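Local coordinates for serine-rich secreted cell wall anchored (LPXTG-motif ) protein (Lactobacillus reuteri ATCC 53608, PDB 5NXK) that probably acts as a cell-surface adhesin in gut microbe-host interactions, through a beta-solenoid region, at residues Thr160-Val165 against Ser182-Asp187; Ile186-Leu191 against Tyr221-Asp226. One frame throughout, in Å; residues are numbered along the deposited sequence.

Contact 1: Thr160-Val165 against Ser182-Asp187; sequences TTALYV and SATDID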
# COMPACT_ATOMS: atom_id res chain seq x y z
N THR A 160 4.60 -7.74 10.69
CA THR A 160 5.20 -7.02 9.57
C THR A 160 4.16 -6.88 8.48
O THR A 160 3.18 -7.62 8.47
CB THR A 160 6.42 -7.74 9.01
OG1 THR A 160 6.05 -9.08 8.66
CG2 THR A 160 7.55 -7.77 10.04
N THR A 161 4.38 -5.94 7.57
CA THR A 161 3.40 -5.73 6.52
C THR A 161 4.04 -5.33 5.20
O THR A 161 5.10 -4.71 5.19
CB THR A 161 2.37 -4.63 6.93
OG1 THR A 161 1.37 -4.51 5.92
CG2 THR A 161 3.07 -3.28 7.15
N ALA A 162 3.39 -5.67 4.09
CA ALA A 162 3.85 -5.28 2.75
C ALA A 162 3.53 -3.82 2.43
O ALA A 162 4.27 -3.17 1.70
CB ALA A 162 3.24 -6.18 1.71
N LEU A 163 2.41 -3.33 2.95
CA LEU A 163 1.97 -1.97 2.67
C LEU A 163 1.48 -1.32 3.96
O LEU A 163 0.55 -1.83 4.60
CB LEU A 163 0.85 -1.96 1.62
CG LEU A 163 1.17 -2.45 0.20
CD1 LEU A 163 -0.10 -2.59 -0.63
CD2 LEU A 163 2.16 -1.51 -0.51
N TYR A 164 2.09 -0.21 4.34
CA TYR A 164 1.70 0.48 5.57
C TYR A 164 1.28 1.89 5.19
O TYR A 164 2.06 2.85 5.29
CB TYR A 164 2.86 0.48 6.57
CG TYR A 164 2.54 0.89 7.98
CD1 TYR A 164 1.77 0.06 8.81
CD2 TYR A 164 3.03 2.09 8.52
CE1 TYR A 164 1.49 0.41 10.11
CE2 TYR A 164 2.76 2.45 9.84
CZ TYR A 164 1.99 1.60 10.62
OH TYR A 164 1.69 1.92 11.93
N VAL A 165 0.04 1.99 4.74
CA VAL A 165 -0.49 3.21 4.16
C VAL A 165 -1.62 3.67 5.06
O VAL A 165 -2.61 2.96 5.24
CB VAL A 165 -1.02 2.99 2.73
CG1 VAL A 165 -1.66 4.27 2.18
CG2 VAL A 165 0.09 2.47 1.82
N SER A 182 5.39 -13.33 0.19
CA SER A 182 6.15 -14.43 0.74
C SER A 182 7.14 -13.91 1.78
O SER A 182 8.18 -14.51 2.01
CB SER A 182 6.88 -15.19 -0.38
OG SER A 182 7.70 -14.31 -1.13
N ALA A 183 6.82 -12.77 2.40
CA ALA A 183 7.80 -12.08 3.24
C ALA A 183 7.23 -11.48 4.52
O ALA A 183 7.92 -11.40 5.53
CB ALA A 183 8.47 -10.98 2.43
N THR A 184 5.97 -11.04 4.47
CA THR A 184 5.43 -10.30 5.61
C THR A 184 4.10 -10.86 6.11
O THR A 184 3.43 -11.62 5.41
CB THR A 184 5.27 -8.80 5.24
OG1 THR A 184 4.52 -8.68 4.03
CG2 THR A 184 6.66 -8.16 5.01
N ASP A 185 3.72 -10.48 7.34
CA ASP A 185 2.55 -11.04 7.99
C ASP A 185 1.24 -10.48 7.45
O ASP A 185 0.19 -11.11 7.56
CB ASP A 185 2.59 -10.80 9.50
CG ASP A 185 3.82 -11.41 10.16
OD1 ASP A 185 4.21 -12.53 9.78
OD2 ASP A 185 4.37 -10.77 11.09
N ILE A 186 1.31 -9.26 6.91
CA ILE A 186 0.09 -8.55 6.52
C ILE A 186 0.27 -8.00 5.10
O ILE A 186 1.33 -7.48 4.79
CB ILE A 186 -0.24 -7.41 7.52
CG1 ILE A 186 -0.35 -7.96 8.95
CG2 ILE A 186 -1.53 -6.68 7.12
CD1 ILE A 186 -0.50 -6.87 10.01
N ASP A 187 -0.74 -8.14 4.23
CA ASP A 187 -0.64 -7.61 2.87
C ASP A 187 -0.88 -6.09 2.85
O ASP A 187 -0.12 -5.35 2.22
CB ASP A 187 -1.63 -8.29 1.92
CG ASP A 187 -1.37 -9.80 1.75
OD1 ASP A 187 -0.25 -10.28 2.03
OD2 ASP A 187 -2.31 -10.51 1.33
O HOH W 1 7.96 -10.81 8.50
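With chi1 at 55°, T160 places OG1 between its own backbone N and carbonyl carbon, facing D185, while T161 turns OG1 anti to its N (chi1 -176°), beside the carbonyl oxygen of I186. These two hydroxyls show how successive coils of a beta-solenoid can be joined near a corner, where a single bridge, T161 with I186, replaces a regular strand pair. T160 and D185 grip each other in both directions: D185 N donates to T160 OG1 (3.0 Å), and T160 N donates to D185 OD2 (3.1 Å), reaching that oxygen on its anti side and 34° out of the carboxylate plane. The carbonyl of I186 is the second focus. A162 N meets I186 O at 2.8 Å, T161 CA offers a C-H contact to it, and T161 OG1 lies 3.2 Å from I186 O and close to L163 O. CB of T184 points toward 160-165, but T184 OG1 is bonded chiefly to N181 ND2; A162 CB packs against that hydroxyl oxygen. At the partly exposed end, a water bonds T160 OG1 at 2.6 Å and donates to A183 O at 3.0 Å.

Contact 2: Ile186-Leu191 against Tyr221-Asp226; sequences IDMWLL and YNIKLD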
# COMPACT_ATOMS: atom_id res chain seq x y z
N ILE A 186 1.31 -9.26 6.91
CA ILE A 186 0.09 -8.55 6.52
C ILE A 186 0.27 -8.00 5.10
O ILE A 186 1.33 -7.48 4.79
CB ILE A 186 -0.24 -7.41 7.52
CG1 ILE A 186 -0.35 -7.96 8.95
CG2 ILE A 186 -1.53 -6.68 7.12
CD1 ILE A 186 -0.50 -6.87 10.01
N ASP A 187 -0.74 -8.14 4.23
CA ASP A 187 -0.64 -7.61 2.87
C ASP A 187 -0.88 -6.09 2.85
O ASP A 187 -0.12 -5.35 2.22
CB ASP A 187 -1.63 -8.29 1.92
CG ASP A 187 -1.37 -9.80 1.75
OD1 ASP A 187 -0.25 -10.28 2.03
OD2 ASP A 187 -2.31 -10.51 1.33
N MET A 188 -1.93 -5.63 3.53
CA MET A 188 -2.24 -4.20 3.59
C MET A 188 -2.56 -3.82 5.02
O MET A 188 -3.52 -4.33 5.59
CB MET A 188 -3.44 -3.85 2.71
CG MET A 188 -3.24 -4.04 1.22
SD MET A 188 -4.80 -3.71 0.34
CE MET A 188 -4.26 -3.83 -1.36
N TRP A 189 -1.77 -2.92 5.60
CA TRP A 189 -2.02 -2.46 6.95
C TRP A 189 -2.27 -0.97 6.91
O TRP A 189 -1.36 -0.19 6.63
CB TRP A 189 -0.84 -2.78 7.88
CG TRP A 189 -1.15 -2.62 9.34
CD1 TRP A 189 -2.31 -2.13 9.88
CD2 TRP A 189 -0.31 -2.99 10.45
NE1 TRP A 189 -2.24 -2.16 11.24
CE2 TRP A 189 -1.03 -2.69 11.62
CE3 TRP A 189 0.97 -3.53 10.56
CZ2 TRP A 189 -0.50 -2.91 12.89
CZ3 TRP A 189 1.49 -3.77 11.82
CH2 TRP A 189 0.76 -3.46 12.97
N LEU A 190 -3.50 -0.57 7.20
CA LEU A 190 -3.88 0.83 7.20
C LEU A 190 -4.22 1.20 8.64
O LEU A 190 -5.17 0.68 9.22
CB LEU A 190 -5.07 1.11 6.28
CG LEU A 190 -4.91 0.80 4.78
CD1 LEU A 190 -5.21 -0.67 4.47
CD2 LEU A 190 -5.77 1.73 3.92
N LEU A 191 -3.41 2.08 9.20
CA LEU A 191 -3.50 2.45 10.61
C LEU A 191 -3.49 3.98 10.75
O LEU A 191 -2.74 4.66 10.04
CB LEU A 191 -2.34 1.83 11.40
CG LEU A 191 -2.21 2.06 12.92
CD1 LEU A 191 -1.63 0.81 13.61
CD2 LEU A 191 -1.36 3.31 13.24
N TYR A 221 -2.94 -11.82 7.90
CA TYR A 221 -4.13 -11.03 7.55
C TYR A 221 -3.92 -10.37 6.20
O TYR A 221 -2.89 -9.74 5.98
CB TYR A 221 -4.42 -9.93 8.57
CG TYR A 221 -4.06 -10.19 10.00
CD1 TYR A 221 -4.49 -11.33 10.65
CD2 TYR A 221 -3.29 -9.27 10.70
CE1 TYR A 221 -4.15 -11.56 11.97
CE2 TYR A 221 -2.96 -9.48 12.02
CZ TYR A 221 -3.38 -10.63 12.65
OH TYR A 221 -3.05 -10.84 13.97
N ASN A 222 -4.89 -10.47 5.29
CA ASN A 222 -4.77 -9.76 4.03
C ASN A 222 -4.87 -8.24 4.24
O ASN A 222 -4.05 -7.47 3.75
CB ASN A 222 -5.84 -10.20 3.03
CG ASN A 222 -5.70 -11.67 2.64
OD1 ASN A 222 -6.60 -12.46 2.90
ND2 ASN A 222 -4.58 -12.03 2.02
N ILE A 223 -5.90 -7.82 4.96
CA ILE A 223 -6.15 -6.41 5.19
C ILE A 223 -6.38 -6.16 6.68
O ILE A 223 -7.24 -6.77 7.30
CB ILE A 223 -7.37 -5.90 4.40
CG1 ILE A 223 -7.19 -6.13 2.90
CG2 ILE A 223 -7.61 -4.41 4.67
CD1 ILE A 223 -8.45 -5.76 2.08
N LYS A 224 -5.57 -5.29 7.25
CA LYS A 224 -5.76 -4.92 8.63
C LYS A 224 -6.09 -3.44 8.68
O LYS A 224 -5.31 -2.60 8.21
CB LYS A 224 -4.52 -5.24 9.49
CG LYS A 224 -4.82 -5.08 10.96
CD LYS A 224 -3.64 -5.33 11.89
CE LYS A 224 -4.14 -5.26 13.33
NZ LYS A 224 -3.68 -6.40 14.14
N LEU A 225 -7.25 -3.13 9.24
CA LEU A 225 -7.78 -1.77 9.26
C LEU A 225 -7.76 -1.27 10.71
O LEU A 225 -8.40 -1.88 11.58
CB LEU A 225 -9.20 -1.74 8.68
CG LEU A 225 -9.38 -2.16 7.20
CD1 LEU A 225 -10.86 -2.26 6.83
CD2 LEU A 225 -8.63 -1.24 6.23
N ASP A 226 -7.01 -0.20 10.97
CA ASP A 226 -6.85 0.34 12.32
C ASP A 226 -7.07 1.86 12.33
O ASP A 226 -6.29 2.60 12.92
CB ASP A 226 -5.46 0.00 12.88
CG ASP A 226 -5.38 -1.42 13.43
OD1 ASP A 226 -6.33 -1.86 14.12
OD2 ASP A 226 -4.38 -2.12 13.13
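D187 OD2 receives two amide donors, N222 ND2 at 2.8 Å and N215 ND2, both from the following coil. The N222 donor approaches on the anti side, with the oxygen in the N222 amide plane although carboxylate and amide planes are 43° apart; D187 OD1 is taken by T219 and N181. Such a row of hydrogen-bonded polar side chains along a corner, continued by N222 OD1 with N249 ND2, is known from parallel beta-solenoids. Beyond the corner the axes of strands 188-191 and 223-226 come within 4.7 Å, nearly parallel, with bonds such as K224 N to M188 O (2.8 Å). On the face bearing W189, the anti chi1 of K224 (-170°) and its chain, extended as far as CE, lay CD in CH-pi contact over the indole five-membered ring, 3.9 Å from its centroid. W189 NE1 then donates to the anti lone pair of D226 OD2 (2.9 Å), an oxygen that sits 16° out of the indole plane. The reverse face is apolar: L190 CD1 meets L225 CD2 at 3.9 Å. M213 of strand 210-214 and F233 of strand 230-235 pack on this side, while strand 248-252 continues the sheet beyond 221-226.

Overall arrangement
The two contacts illustrate how the coils of a solenoid stack in succession: contact 1 joins 160-165 to the coil that follows it, and contact 2 joins that coil to the next. The pairing is sparse at 160-165 and regular at 221-226. Their centres lie 8 Å apart, and I186 and D187 belong to both, I186 carrying the bridge to T161 on one side and to Y221 on the other. Strand 186-191 is also tied to 160-165 beyond the corner, where L163 O and W189 N, 2.8 Å apart, probably form a hydrogen bond. The W189 indole meets the Y164 ring edge-to-face, so it has an aromatic partner on one coil and K224 on the other.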